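Local coordinates for endolysin B (Mycobacterium phage D29, PDB 3HC7), which hydrolyses the bond joining mycolic acids to the arabinogalactan-peptidoglycan of the mycobacterial cell wall, helping the phage to lyse its host, at residues A27-D32 and N243-V248; K67-P72 and H104-R109; R121-A126 and D139-L144; V181-I186 and A217-I222. One frame throughout, in Å; residues are numbered along the deposited sequence.

Contact 1 (A27-D32 and N243-V248); sequences ARDVLD and NRYPAV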
loop_
_atom_site.group_PDB
_atom_site.type_symbol
_atom_site.label_atom_id
_atom_site.label_comp_id
_atom_site.label_asym_id
_atom_site.label_seq_id
_atom_site.Cartn_x
_atom_site.Cartn_y
_atom_site.Cartn_z
ATOM N N ALA A 27 -9.769 -0.953 -12.030
ATOM C CA ALA A 27 -9.508 -0.236 -13.280
ATOM C C ALA A 27 -10.356 -0.769 -14.441
ATOM O O ALA A 27 -10.850 -0.003 -15.273
ATOM C CB ALA A 27 -8.030 -0.295 -13.629
ATOM N N ARG A 28 -10.519 -2.087 -14.490
ATOM C CA ARG A 28 -11.283 -2.726 -15.559
ATOM C C ARG A 28 -12.775 -2.401 -15.496
ATOM O O ARG A 28 -13.506 -2.640 -16.457
ATOM C CB ARG A 28 -11.065 -4.242 -15.543
ATOM C CG ARG A 28 -9.700 -4.671 -16.055
ATOM C CD ARG A 28 -9.620 -6.176 -16.239
ATOM N NE ARG A 28 -8.568 -6.548 -17.179
ATOM C CZ ARG A 28 -7.361 -6.973 -16.821
ATOM N NH1 ARG A 28 -7.053 -7.093 -15.535
ATOM N NH2 ARG A 28 -6.466 -7.288 -17.747
ATOM N N ASP A 29 -13.223 -1.860 -14.368
ATOM C CA ASP A 29 -14.631 -1.506 -14.196
ATOM C C ASP A 29 -14.913 -0.031 -14.491
ATOM O O ASP A 29 -16.050 0.423 -14.375
ATOM C CB ASP A 29 -15.107 -1.857 -12.785
ATOM C CG ASP A 29 -15.380 -3.338 -12.612
ATOM O OD1 ASP A 29 -15.217 -4.097 -13.591
ATOM O OD2 ASP A 29 -15.758 -3.743 -11.492
ATOM N N VAL A 30 -13.883 0.715 -14.871
ATOM C CA VAL A 30 -14.060 2.137 -15.148
ATOM C C VAL A 30 -13.281 2.594 -16.377
ATOM O O VAL A 30 -12.991 3.782 -16.526
ATOM C CB VAL A 30 -13.644 3.016 -13.938
ATOM C CG1 VAL A 30 -14.337 2.551 -12.667
ATOM C CG2 VAL A 30 -12.129 3.002 -13.753
ATOM N N LEU A 31 -12.945 1.658 -17.260
ATOM C CA LEU A 31 -12.156 2.003 -18.438
ATOM C C LEU A 31 -12.934 2.879 -19.414
ATOM O O LEU A 31 -12.377 3.366 -20.397
ATOM C CB LEU A 31 -11.627 0.755 -19.149
ATOM C CG LEU A 31 -10.399 0.107 -18.502
ATOM C CD1 LEU A 31 -9.583 -0.660 -19.531
ATOM C CD2 LEU A 31 -9.545 1.163 -17.835
ATOM N N ASP A 32 -14.219 3.076 -19.143
ATOM C CA ASP A 32 -15.047 3.927 -19.991
ATOM C C ASP A 32 -14.925 5.389 -19.581
ATOM O O ASP A 32 -15.379 6.280 -20.290
ATOM C CB ASP A 32 -16.513 3.479 -19.961
ATOM C CG ASP A 32 -17.100 3.479 -18.559
ATOM O OD1 ASP A 32 -16.459 2.932 -17.628
ATOM O OD2 ASP A 32 -18.215 4.020 -18.395
ATOM N N ASN A 243 -14.026 -6.067 -0.957
ATOM C CA ASN A 243 -14.980 -5.823 -2.027
ATOM C C ASN A 243 -14.629 -4.502 -2.719
ATOM O O ASN A 243 -14.538 -3.462 -2.067
ATOM C CB ASN A 243 -16.392 -5.758 -1.448
ATOM C CG ASN A 243 -17.416 -5.254 -2.450
ATOM O OD1 ASN A 243 -17.287 -5.477 -3.652
ATOM N ND2 ASN A 243 -18.442 -4.572 -1.954
ATOM N N ARG A 244 -14.442 -4.547 -4.036
ATOM C CA ARG A 244 -13.941 -3.398 -4.795
ATOM C C ARG A 244 -15.005 -2.412 -5.271
ATOM O O ARG A 244 -14.672 -1.342 -5.784
ATOM C CB ARG A 244 -13.164 -3.881 -6.023
ATOM C CG ARG A 244 -14.049 -4.288 -7.202
ATOM C CD ARG A 244 -13.211 -4.788 -8.370
ATOM N NE ARG A 244 -14.031 -5.179 -9.510
ATOM C CZ ARG A 244 -14.504 -6.407 -9.707
ATOM N NH1 ARG A 244 -14.237 -7.379 -8.839
ATOM N NH2 ARG A 244 -15.242 -6.666 -10.781
ATOM N N TYR A 245 -16.275 -2.763 -5.126
ATOM C CA TYR A 245 -17.330 -1.976 -5.765
ATOM C C TYR A 245 -17.509 -0.540 -5.245
ATOM O O TYR A 245 -17.622 0.389 -6.044
ATOM C CB TYR A 245 -18.645 -2.759 -5.835
ATOM C CG TYR A 245 -18.565 -3.871 -6.857
ATOM C CD1 TYR A 245 -18.485 -3.580 -8.211
ATOM C CD2 TYR A 245 -18.533 -5.201 -6.469
ATOM C CE1 TYR A 245 -18.393 -4.583 -9.154
ATOM C CE2 TYR A 245 -18.443 -6.215 -7.408
ATOM C CZ TYR A 245 -18.372 -5.898 -8.749
ATOM O OH TYR A 245 -18.283 -6.899 -9.692
ATOM N N PRO A 246 -17.511 -0.346 -3.916
ATOM C CA PRO A 246 -17.563 1.038 -3.431
ATOM C C PRO A 246 -16.443 1.896 -4.034
ATOM O O PRO A 246 -16.648 3.091 -4.291
ATOM C CB PRO A 246 -17.366 0.884 -1.920
ATOM C CG PRO A 246 -17.851 -0.490 -1.616
ATOM C CD PRO A 246 -17.486 -1.320 -2.812
ATOM N N ALA A 247 -15.277 1.289 -4.257
ATOM C CA ALA A 247 -14.149 1.981 -4.876
ATOM C C ALA A 247 -14.432 2.298 -6.338
ATOM O O ALA A 247 -14.019 3.345 -6.841
ATOM C CB ALA A 247 -12.882 1.158 -4.754
ATOM N N VAL A 248 -15.116 1.378 -7.016
ATOM C CA VAL A 248 -15.595 1.611 -8.381
ATOM C C VAL A 248 -16.574 2.786 -8.421
ATOM O O VAL A 248 -16.405 3.716 -9.217
ATOM C CB VAL A 248 -16.268 0.349 -8.979
ATOM C CG1 VAL A 248 -16.878 0.655 -10.350
ATOM C CG2 VAL A 248 -15.265 -0.794 -9.079
#
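Asp-29 and Arg-244 form a side-on salt bridge that ties two distant parts of this alpha/beta-hydrolase-type fold together: the loop between helix 22-27 and strand 35-38, and the C-terminal helix 245-251. A single carboxylate oxygen takes both bonds. Arg-244 NE stands 3.0 Å from Asp-29 OD2, and Arg-244 NH2 is 3.1 Å from the same OD2. Both nitrogens come from one face of the carboxylate, NH2 on the syn side and fairly near its plane, NE from well above it, since the two flat groups are turned 47° apart. Arginine suits this place because its chain, extended from CG to NE, can carry a two-nitrogen edge out to the acid. Tyr-245 covers one face of the guanidinium, with CZ towards the rim, and its CE1 comes within 3.6 Å of Asp-29 OD2. Beside the ion pair the contact turns apolar: Val-248 CG1 meets Val-30 CG1 at 3.9 Å, the beta-branched valine having one methyl for Val-30 and both for Asp-29 CB.

Further out, a type I turn from Ala-27 to Val-30 presents the acid, while Arg-244 also leans on Leu-22, Asp-25 and Thr-26 of helix 22-27. Ahead of the C-terminal helix a nearly straight capping bond runs from Tyr-245 N to Asn-243 OD1, 3.3 Å away.

Contact 2 (K67-P72 and H104-R109); sequences KLDADP and HRFLHR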
loop_
_atom_site.group_PDB
_atom_site.type_symbol
_atom_site.label_atom_id
_atom_site.label_comp_id
_atom_site.label_asym_id
_atom_site.label_seq_id
_atom_site.Cartn_x
_atom_site.Cartn_y
_atom_site.Cartn_z
ATOM N N LYS A 67 2.550 10.002 -18.707
ATOM C CA LYS A 67 1.169 10.233 -19.105
ATOM C C LYS A 67 0.750 11.685 -18.905
ATOM O O LYS A 67 0.127 12.285 -19.778
ATOM C CB LYS A 67 0.240 9.302 -18.329
ATOM C CG LYS A 67 0.109 7.912 -18.929
ATOM C CD LYS A 67 1.455 7.302 -19.290
ATOM C CE LYS A 67 1.273 5.982 -20.030
ATOM N NZ LYS A 67 2.570 5.387 -20.453
ATOM N N LEU A 68 1.108 12.252 -17.759
ATOM C CA LEU A 68 0.644 13.590 -17.397
ATOM C C LEU A 68 1.371 14.726 -18.118
ATOM O O LEU A 68 0.803 15.805 -18.312
ATOM C CB LEU A 68 0.687 13.782 -15.879
ATOM C CG LEU A 68 -0.635 13.475 -15.167
ATOM C CD1 LEU A 68 -1.324 12.260 -15.760
ATOM C CD2 LEU A 68 -0.427 13.299 -13.681
ATOM N N ASP A 69 2.619 14.497 -18.513
ATOM C CA ASP A 69 3.313 15.465 -19.356
ATOM C C ASP A 69 2.742 15.429 -20.773
ATOM O O ASP A 69 2.666 16.450 -21.453
ATOM C CB ASP A 69 4.823 15.205 -19.385
ATOM C CG ASP A 69 5.559 15.898 -18.254
ATOM O OD1 ASP A 69 4.981 16.825 -17.648
ATOM O OD2 ASP A 69 6.719 15.521 -17.974
ATOM N N ALA A 70 2.337 14.241 -21.207
ATOM C CA ALA A 70 1.804 14.058 -22.544
ATOM C C ALA A 70 0.438 14.718 -22.700
ATOM O O ALA A 70 0.122 15.245 -23.764
ATOM C CB ALA A 70 1.720 12.577 -22.874
ATOM N N ASP A 71 -0.369 14.688 -21.645
ATOM C CA ASP A 71 -1.703 15.283 -21.688
ATOM C C ASP A 71 -1.930 16.223 -20.502
ATOM O O ASP A 71 -2.460 15.820 -19.470
ATOM C CB ASP A 71 -2.782 14.194 -21.737
ATOM C CG ASP A 71 -4.183 14.761 -21.926
ATOM O OD1 ASP A 71 -4.357 15.989 -21.796
ATOM O OD2 ASP A 71 -5.112 13.976 -22.196
ATOM N N PRO A 72 -1.530 17.491 -20.659
ATOM C CA PRO A 72 -1.574 18.500 -19.594
ATOM C C PRO A 72 -2.976 18.784 -19.055
ATOM O O PRO A 72 -3.102 19.369 -17.976
ATOM C CB PRO A 72 -1.009 19.751 -20.275
ATOM C CG PRO A 72 -0.186 19.230 -21.408
ATOM C CD PRO A 72 -0.920 18.014 -21.892
ATOM N N HIS A 104 5.212 17.294 -7.508
ATOM C CA HIS A 104 4.414 18.285 -6.818
ATOM C C HIS A 104 3.615 19.129 -7.793
ATOM O O HIS A 104 2.509 19.554 -7.476
ATOM C CB HIS A 104 5.286 19.181 -5.930
ATOM C CG HIS A 104 4.502 20.166 -5.123
ATOM N ND1 HIS A 104 3.648 19.782 -4.112
ATOM C CD2 HIS A 104 4.435 21.519 -5.182
ATOM C CE1 HIS A 104 3.094 20.855 -3.576
ATOM N NE2 HIS A 104 3.555 21.921 -4.208
ATOM N N ARG A 105 4.170 19.360 -8.979
ATOM C CA ARG A 105 3.490 20.159 -9.998
ATOM C C ARG A 105 2.235 19.469 -10.515
ATOM O O ARG A 105 1.414 20.092 -11.182
ATOM C CB ARG A 105 4.432 20.473 -11.161
ATOM C CG ARG A 105 4.897 19.254 -11.942
ATOM C CD ARG A 105 6.110 19.584 -12.802
ATOM N NE ARG A 105 6.707 18.385 -13.383
ATOM C CZ ARG A 105 6.389 17.900 -14.578
ATOM N NH1 ARG A 105 5.479 18.518 -15.321
ATOM N NH2 ARG A 105 6.975 16.798 -15.030
ATOM N N PHE A 106 2.077 18.182 -10.215
ATOM C CA PHE A 106 0.858 17.487 -10.634
ATOM C C PHE A 106 -0.172 17.467 -9.510
ATOM O O PHE A 106 -1.273 16.952 -9.681
ATOM C CB PHE A 106 1.150 16.052 -11.089
ATOM C CG PHE A 106 2.118 15.959 -12.239
ATOM C CD1 PHE A 106 1.806 16.507 -13.473
ATOM C CD2 PHE A 106 3.334 15.309 -12.086
ATOM C CE1 PHE A 106 2.694 16.418 -14.530
ATOM C CE2 PHE A 106 4.223 15.217 -13.140
ATOM C CZ PHE A 106 3.905 15.774 -14.362
ATOM N N LEU A 107 0.182 18.033 -8.359
ATOM C CA LEU A 107 -0.699 17.949 -7.198
ATOM C C LEU A 107 -2.101 18.461 -7.507
ATOM O O LEU A 107 -3.091 17.820 -7.155
ATOM C CB LEU A 107 -0.112 18.683 -5.988
ATOM C CG LEU A 107 -1.020 18.743 -4.757
ATOM C CD1 LEU A 107 -1.524 17.353 -4.392
ATOM C CD2 LEU A 107 -0.303 19.371 -3.570
ATOM N N HIS A 108 -2.183 19.607 -8.175
ATOM C CA HIS A 108 -3.470 20.218 -8.482
ATOM C C HIS A 108 -4.293 19.367 -9.448
ATOM O O HIS A 108 -5.480 19.624 -9.655
ATOM C CB HIS A 108 -3.274 21.631 -9.048
ATOM C CG HIS A 108 -2.665 21.652 -10.414
ATOM N ND1 HIS A 108 -1.327 21.404 -10.637
ATOM C CD2 HIS A 108 -3.212 21.890 -11.631
ATOM C CE1 HIS A 108 -1.076 21.485 -11.933
ATOM N NE2 HIS A 108 -2.205 21.778 -12.558
ATOM N N ARG A 109 -3.671 18.347 -10.030
ATOM C CA ARG A 109 -4.370 17.495 -10.986
ATOM C C ARG A 109 -4.794 16.147 -10.404
ATOM O O ARG A 109 -5.515 15.391 -11.050
ATOM C CB ARG A 109 -3.528 17.292 -12.240
ATOM C CG ARG A 109 -3.381 18.555 -13.053
ATOM C CD ARG A 109 -2.210 18.455 -13.994
ATOM N NE ARG A 109 -2.473 17.549 -15.102
ATOM C CZ ARG A 109 -1.564 17.225 -16.013
ATOM N NH1 ARG A 109 -0.339 17.736 -15.933
ATOM N NH2 ARG A 109 -1.876 16.392 -16.998
#
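Asp-69 and Arg-105 carry the ionic part, an end-on salt bridge in which NH1 and NH2 each bond one oxygen. Arg-105 NH1 lies 2.9 Å from Asp-69 OD1 on the syn lone pair, and Arg-105 NH2 lies 3.2 Å from Asp-69 OD2. The planes are 25° apart, so carboxylate and guanidinium meet edge to edge, nearly in one plane; a second, longer bond from NH2 to OD1 adds to the grip.

Apolar and aromatic contacts adjoin it. Phe-106 offers CE1 to Leu-68 CB at 3.6 Å. Arg-105 CG lies over the centre of the Phe-106 ring, and the extended chain then runs on so that Phe-106 CZ sits toward the rim of one guanidinium face. Asp-69 OD1 is at the ring's edge, where the C-H groups carry slight positive charge.

Charge also meets backbone. Arg-109 NH2 donates to Leu-68 O at 3.0 Å, on a lone pair, and Arg-109 NH1 to the same oxygen at 3.3 Å. Arginine fits here because it can serve two carbonyls near the end of a helix, and its positive charge probably suits that negative pole. A bend at chi3 (72°) turns NE aside, and the guanidinium lies between Leu-68 CG on one face and Pro-72 O on the other.

Arg-109 NH2 also bonds Ala-74 O, just before strand 76-81. The contact joins the end of helix 50-70 to the 3-10 segment that enters strand 110-116, the neighbour of strand 76-81 in the parallel sheet, and Leu-68 and Phe-106 both pack on Phe-76.

Contact 3 (R121-A126 and D139-L144); sequences RQKGFA and DTLGIL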
loop_
_atom_site.group_PDB
_atom_site.type_symbol
_atom_site.label_atom_id
_atom_site.label_comp_id
_atom_site.label_asym_id
_atom_site.label_seq_id
_atom_site.Cartn_x
_atom_site.Cartn_y
_atom_site.Cartn_z
ATOM N N ARG A 121 -1.705 3.522 6.375
ATOM C CA ARG A 121 -2.995 4.173 6.584
ATOM C C ARG A 121 -2.952 5.186 7.732
ATOM O O ARG A 121 -2.511 4.871 8.836
ATOM C CB ARG A 121 -4.106 3.151 6.813
ATOM C CG ARG A 121 -5.484 3.781 6.896
ATOM C CD ARG A 121 -6.575 2.736 7.017
ATOM N NE ARG A 121 -6.536 2.057 8.311
ATOM C CZ ARG A 121 -7.046 2.558 9.433
ATOM N NH1 ARG A 121 -7.631 3.750 9.432
ATOM N NH2 ARG A 121 -6.967 1.869 10.559
ATOM N N GLN A 122 -3.406 6.404 7.448
ATOM C CA GLN A 122 -3.433 7.487 8.426
ATOM C C GLN A 122 -4.293 7.095 9.622
ATOM O O GLN A 122 -5.252 6.332 9.478
ATOM C CB GLN A 122 -3.978 8.763 7.765
ATOM C CG GLN A 122 -4.398 9.868 8.728
ATOM C CD GLN A 122 -4.859 11.124 8.008
ATOM O OE1 GLN A 122 -4.339 11.471 6.948
ATOM N NE2 GLN A 122 -5.839 11.811 8.583
ATOM N N LYS A 123 -3.955 7.614 10.800
ATOM C CA LYS A 123 -4.673 7.246 12.017
ATOM C C LYS A 123 -6.146 7.664 11.962
ATOM O O LYS A 123 -6.461 8.829 11.713
ATOM C CB LYS A 123 -4.007 7.866 13.248
ATOM C CG LYS A 123 -4.388 7.178 14.556
ATOM C CD LYS A 123 -4.529 8.171 15.701
ATOM C CE LYS A 123 -3.303 9.060 15.851
ATOM N NZ LYS A 123 -3.494 10.066 16.941
ATOM N N GLY A 124 -7.042 6.706 12.187
ATOM C CA GLY A 124 -8.464 6.991 12.264
ATOM C C GLY A 124 -9.136 7.298 10.937
ATOM O O GLY A 124 -10.306 7.671 10.897
ATOM N N PHE A 125 -8.399 7.126 9.847
ATOM C CA PHE A 125 -8.908 7.388 8.508
ATOM C C PHE A 125 -9.257 6.074 7.793
ATOM O O PHE A 125 -8.362 5.374 7.331
ATOM C CB PHE A 125 -7.835 8.138 7.724
ATOM C CG PHE A 125 -8.313 8.732 6.432
ATOM C CD1 PHE A 125 -8.520 10.100 6.323
ATOM C CD2 PHE A 125 -8.532 7.935 5.322
ATOM C CE1 PHE A 125 -8.949 10.661 5.135
ATOM C CE2 PHE A 125 -8.972 8.492 4.126
ATOM C CZ PHE A 125 -9.177 9.856 4.035
ATOM N N ALA A 126 -10.545 5.744 7.688
ATOM C CA ALA A 126 -10.955 4.498 7.029
ATOM C C ALA A 126 -12.370 4.527 6.442
ATOM O O ALA A 126 -13.238 5.261 6.916
ATOM C CB ALA A 126 -10.819 3.331 7.985
ATOM N N ASP A 139 -9.252 3.953 16.699
ATOM C CA ASP A 139 -7.954 4.100 17.357
ATOM C C ASP A 139 -6.854 3.286 16.675
ATOM O O ASP A 139 -5.783 3.077 17.244
ATOM C CB ASP A 139 -8.040 3.788 18.861
ATOM C CG ASP A 139 -8.401 2.345 19.147
ATOM O OD1 ASP A 139 -9.029 1.700 18.286
ATOM O OD2 ASP A 139 -8.061 1.857 20.249
ATOM N N THR A 140 -7.122 2.843 15.449
ATOM C CA THR A 140 -6.135 2.084 14.686
ATOM C C THR A 140 -5.535 2.877 13.528
ATOM O O THR A 140 -6.124 3.846 13.028
ATOM C CB THR A 140 -6.692 0.743 14.149
ATOM O OG1 THR A 140 -7.668 0.991 13.133
ATOM C CG2 THR A 140 -7.312 -0.073 15.270
ATOM N N LEU A 141 -4.353 2.443 13.109
ATOM C CA LEU A 141 -3.631 3.065 12.009
ATOM C C LEU A 141 -2.777 2.037 11.277
ATOM O O LEU A 141 -2.802 0.848 11.605
ATOM C CB LEU A 141 -2.738 4.199 12.518
ATOM C CG LEU A 141 -2.133 4.069 13.916
ATOM C CD1 LEU A 141 -1.545 2.697 14.148
ATOM C CD2 LEU A 141 -1.091 5.153 14.130
ATOM N N GLY A 142 -2.026 2.502 10.283
ATOM C CA GLY A 142 -1.086 1.644 9.596
ATOM C C GLY A 142 0.077 1.307 10.509
ATOM O O GLY A 142 0.516 2.122 11.323
ATOM N N ILE A 143 0.587 0.092 10.377
ATOM C CA ILE A 143 1.734 -0.321 11.166
ATOM C C ILE A 143 2.987 0.545 10.935
ATOM O O ILE A 143 3.726 0.835 11.883
ATOM C CB ILE A 143 2.058 -1.795 10.897
ATOM C CG1 ILE A 143 3.122 -2.288 11.872
ATOM C CG2 ILE A 143 2.462 -1.984 9.438
ATOM C CD1 ILE A 143 3.429 -3.764 11.751
ATOM N N LEU A 144 3.229 0.958 9.689
ATOM C CA LEU A 144 4.477 1.659 9.339
ATOM C C LEU A 144 4.601 3.028 10.008
ATOM O O LEU A 144 3.631 3.763 10.084
ATOM C CB LEU A 144 4.601 1.824 7.826
ATOM C CG LEU A 144 4.817 0.561 6.994
ATOM C CD1 LEU A 144 4.737 0.898 5.520
ATOM C CD2 LEU A 144 6.162 -0.089 7.313
#
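Lys-123 CG lies against Leu-141 CD2 at 3.9 Å, and Lys-123 CA is 3.6 Å from Leu-141 CB. A lysine can cover a leucine in this way with the aliphatic base of its side chain; bends at chi2 and chi3 turn CD and CE, and the end of the chain leads away. The backbones run nearly antiparallel and are bonded on both sides of this overlap: Gly-142 N donates to Arg-121 O at 2.8 Å, and Gly-124 N to Thr-140 O at 3.1 Å. Gly-124 has the positive phi (73°) of the third position in a type II turn, where glycine is at ease. Gly-142, lacking a side chain, can lie close against Arg-121.

Arg-121 ties down the end of the turn, close to the inferred active-site residue Asp-166. Its NH1 donates to Phe-125 O at 2.8 Å, its NE to Ala-169 O, and its NH2 weakly to Thr-140 OG1 at 2.8 Å; that hydroxyl is also bonded to Ala-137 O. Leu-141 CA lies over one guanidinium face.

Strand 140-141 pairs antiparallel with strand 171-172, so the 121-126 loop lies beside a small two-stranded sheet. Arg-121 also touches Asp-160 of strand 157-161, at the rim of the main sheet, and Ile-143 packs on helix 179-189.

Contact 4 (V181-I186 and A217-I222); sequences VAIGRI and ALAGAI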
loop_
_atom_site.group_PDB
_atom_site.type_symbol
_atom_site.label_atom_id
_atom_site.label_comp_id
_atom_site.label_asym_id
_atom_site.label_seq_id
_atom_site.Cartn_x
_atom_site.Cartn_y
_atom_site.Cartn_z
ATOM N N VAL A 181 4.745 -6.541 16.935
ATOM C CA VAL A 181 4.493 -5.477 15.978
ATOM C C VAL A 181 5.809 -4.927 15.419
ATOM O O VAL A 181 5.938 -4.702 14.217
ATOM C CB VAL A 181 3.639 -4.345 16.602
ATOM C CG1 VAL A 181 3.642 -3.118 15.722
ATOM C CG2 VAL A 181 2.211 -4.828 16.833
ATOM N N ALA A 182 6.795 -4.726 16.290
ATOM C CA ALA A 182 8.086 -4.201 15.851
ATOM C C ALA A 182 8.756 -5.149 14.854
ATOM O O ALA A 182 9.378 -4.718 13.877
ATOM C CB ALA A 182 9.000 -3.956 17.055
ATOM N N ILE A 183 8.640 -6.448 15.106
ATOM C CA ILE A 183 9.311 -7.414 14.247
ATOM C C ILE A 183 8.604 -7.489 12.898
ATOM O O ILE A 183 9.237 -7.601 11.846
ATOM C CB ILE A 183 9.442 -8.779 14.940
ATOM C CG1 ILE A 183 10.477 -8.663 16.066
ATOM C CG2 ILE A 183 9.849 -9.836 13.937
ATOM C CD1 ILE A 183 10.935 -9.968 16.606
ATOM N N GLY A 184 7.282 -7.372 12.928
ATOM C CA GLY A 184 6.525 -7.167 11.703
ATOM C C GLY A 184 7.012 -5.982 10.881
ATOM O O GLY A 184 7.182 -6.089 9.657
ATOM N N ARG A 185 7.236 -4.842 11.530
ATOM C CA ARG A 185 7.757 -3.679 10.798
ATOM C C ARG A 185 9.141 -3.995 10.260
ATOM O O ARG A 185 9.479 -3.629 9.147
ATOM C CB ARG A 185 7.830 -2.429 11.678
ATOM C CG ARG A 185 6.674 -1.480 11.503
ATOM C CD ARG A 185 6.962 -0.120 12.120
ATOM N NE ARG A 185 7.354 -0.228 13.512
ATOM C CZ ARG A 185 6.506 -0.171 14.529
ATOM N NH1 ARG A 185 5.209 -0.014 14.312
ATOM N NH2 ARG A 185 6.958 -0.271 15.766
ATOM N N ILE A 186 9.948 -4.693 11.055
ATOM C CA ILE A 186 11.284 -5.044 10.603
ATOM C C ILE A 186 11.236 -5.841 9.296
ATOM O O ILE A 186 11.954 -5.531 8.337
ATOM C CB ILE A 186 12.038 -5.815 11.691
ATOM C CG1 ILE A 186 12.551 -4.817 12.733
ATOM C CG2 ILE A 186 13.183 -6.622 11.086
ATOM C CD1 ILE A 186 13.051 -5.451 13.995
ATOM N N ALA A 217 13.269 -16.514 14.804
ATOM C CA ALA A 217 12.149 -17.435 14.666
ATOM C C ALA A 217 10.840 -16.722 14.328
ATOM O O ALA A 217 10.118 -17.152 13.429
ATOM C CB ALA A 217 11.991 -18.248 15.912
ATOM N N LEU A 218 10.525 -15.645 15.044
ATOM C CA LEU A 218 9.278 -14.925 14.779
ATOM C C LEU A 218 9.286 -14.277 13.397
ATOM O O LEU A 218 8.290 -14.314 12.674
ATOM C CB LEU A 218 8.989 -13.876 15.848
ATOM C CG LEU A 218 7.731 -13.035 15.589
ATOM C CD1 LEU A 218 6.497 -13.915 15.634
ATOM C CD2 LEU A 218 7.609 -11.898 16.593
ATOM N N ALA A 219 10.403 -13.657 13.042
ATOM C CA ALA A 219 10.555 -13.096 11.705
ATOM C C ALA A 219 10.351 -14.167 10.627
ATOM O O ALA A 219 9.676 -13.935 9.631
ATOM C CB ALA A 219 11.914 -12.435 11.555
ATOM N N GLY A 220 10.945 -15.339 10.820
ATOM C CA GLY A 220 10.728 -16.431 9.886
ATOM C C GLY A 220 9.263 -16.821 9.759
ATOM O O GLY A 220 8.753 -17.045 8.664
ATOM N N ALA A 221 8.574 -16.902 10.891
ATOM C CA ALA A 221 7.183 -17.321 10.885
ATOM C C ALA A 221 6.318 -16.265 10.235
ATOM O O ALA A 221 5.352 -16.578 9.532
ATOM C CB ALA A 221 6.706 -17.627 12.315
ATOM N N ILE A 222 6.665 -15.003 10.446
ATOM C CA ILE A 222 5.893 -13.946 9.821
ATOM C C ILE A 222 6.096 -14.036 8.309
ATOM O O ILE A 222 5.137 -13.933 7.549
ATOM C CB ILE A 222 6.260 -12.558 10.367
ATOM C CG1 ILE A 222 5.770 -12.416 11.814
ATOM C CG2 ILE A 222 5.628 -11.468 9.514
ATOM C CD1 ILE A 222 6.416 -11.262 12.558
#
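Ile-183 points toward helix 212-230 and meets three of its side chains, Leu-218, Ala-219 and Ile-222, through different branches. The side chains of Ile-183 and Leu-218 cross obliquely, Ile-183 CD1 touching Leu-218 CD2 at 3.8 Å, while Ile-183 CB also comes near the same methyl. The other branch, CG2, is anti to the backbone N and dips towards the opposing backbone, 4.0 Å from Ala-219 N and 4.1 Å from Ala-219 CB. From the next turn of that helix, Ile-222 CD1 approaches Ile-183 CG2 at 4.0 Å. Isoleucine suits the position because its two unequal branches can divide these tasks, the longer touching Leu-218 CD2, the shorter chiefly meeting Ala-219 and Ile-222.

Ala-219 presents just a methyl, which lets Ile-183 come close to the backbone; the CA atoms of this pair are 6.3 Å apart. Ile-222 CD1 also lies 4.0 Å from Gly-184 N, and glycine there avoids crowding against Val-181 O of its own helix. Ile-222 reaches it with an extended chain, CD1 being swung away from CA (chi2 164°).

The segment axes approach to 9.6 Å and cross at -63°; at this steep angle the segments meet over a short patch, whose side-chain contacts are all apolar. Leu-218 continues the packing onto Tyr-179 and Glu-180 of helix 179-189, and Ala-219 onto Val-187. Helix 200-207 closes in as a third member, Leu-204 and Leu-207 meeting Ile-183 and Val-200 meeting Ala-219, so that the patch lies within a three-helix cluster.

Overall arrangement
Contacts 3 and 4 adjoin: Ile-143 O probably accepts a hydrogen bond from Arg-185 NH1 at 3.0 Å, and Ile-143 CD1 packs on Val-181 O. Their centres are 20 Å apart. Contact 4 lies across the chain's centre from contacts 1 and 2, whose centres are 34 and 39 Å from its own. Contact 1 spans most of the sequence, with the other three formed between its segments. Contact 3 comes nearest the active site: the side chain of Arg-121 is about 8 Å from that of Asp-166, the inferred catalytic acid, and about 11 Å from that of Ser-82. Ile-222 of contact 4 is about 12 Å from Asp-166, side chain to side chain, whereas contacts 1 and 2 lie away from it.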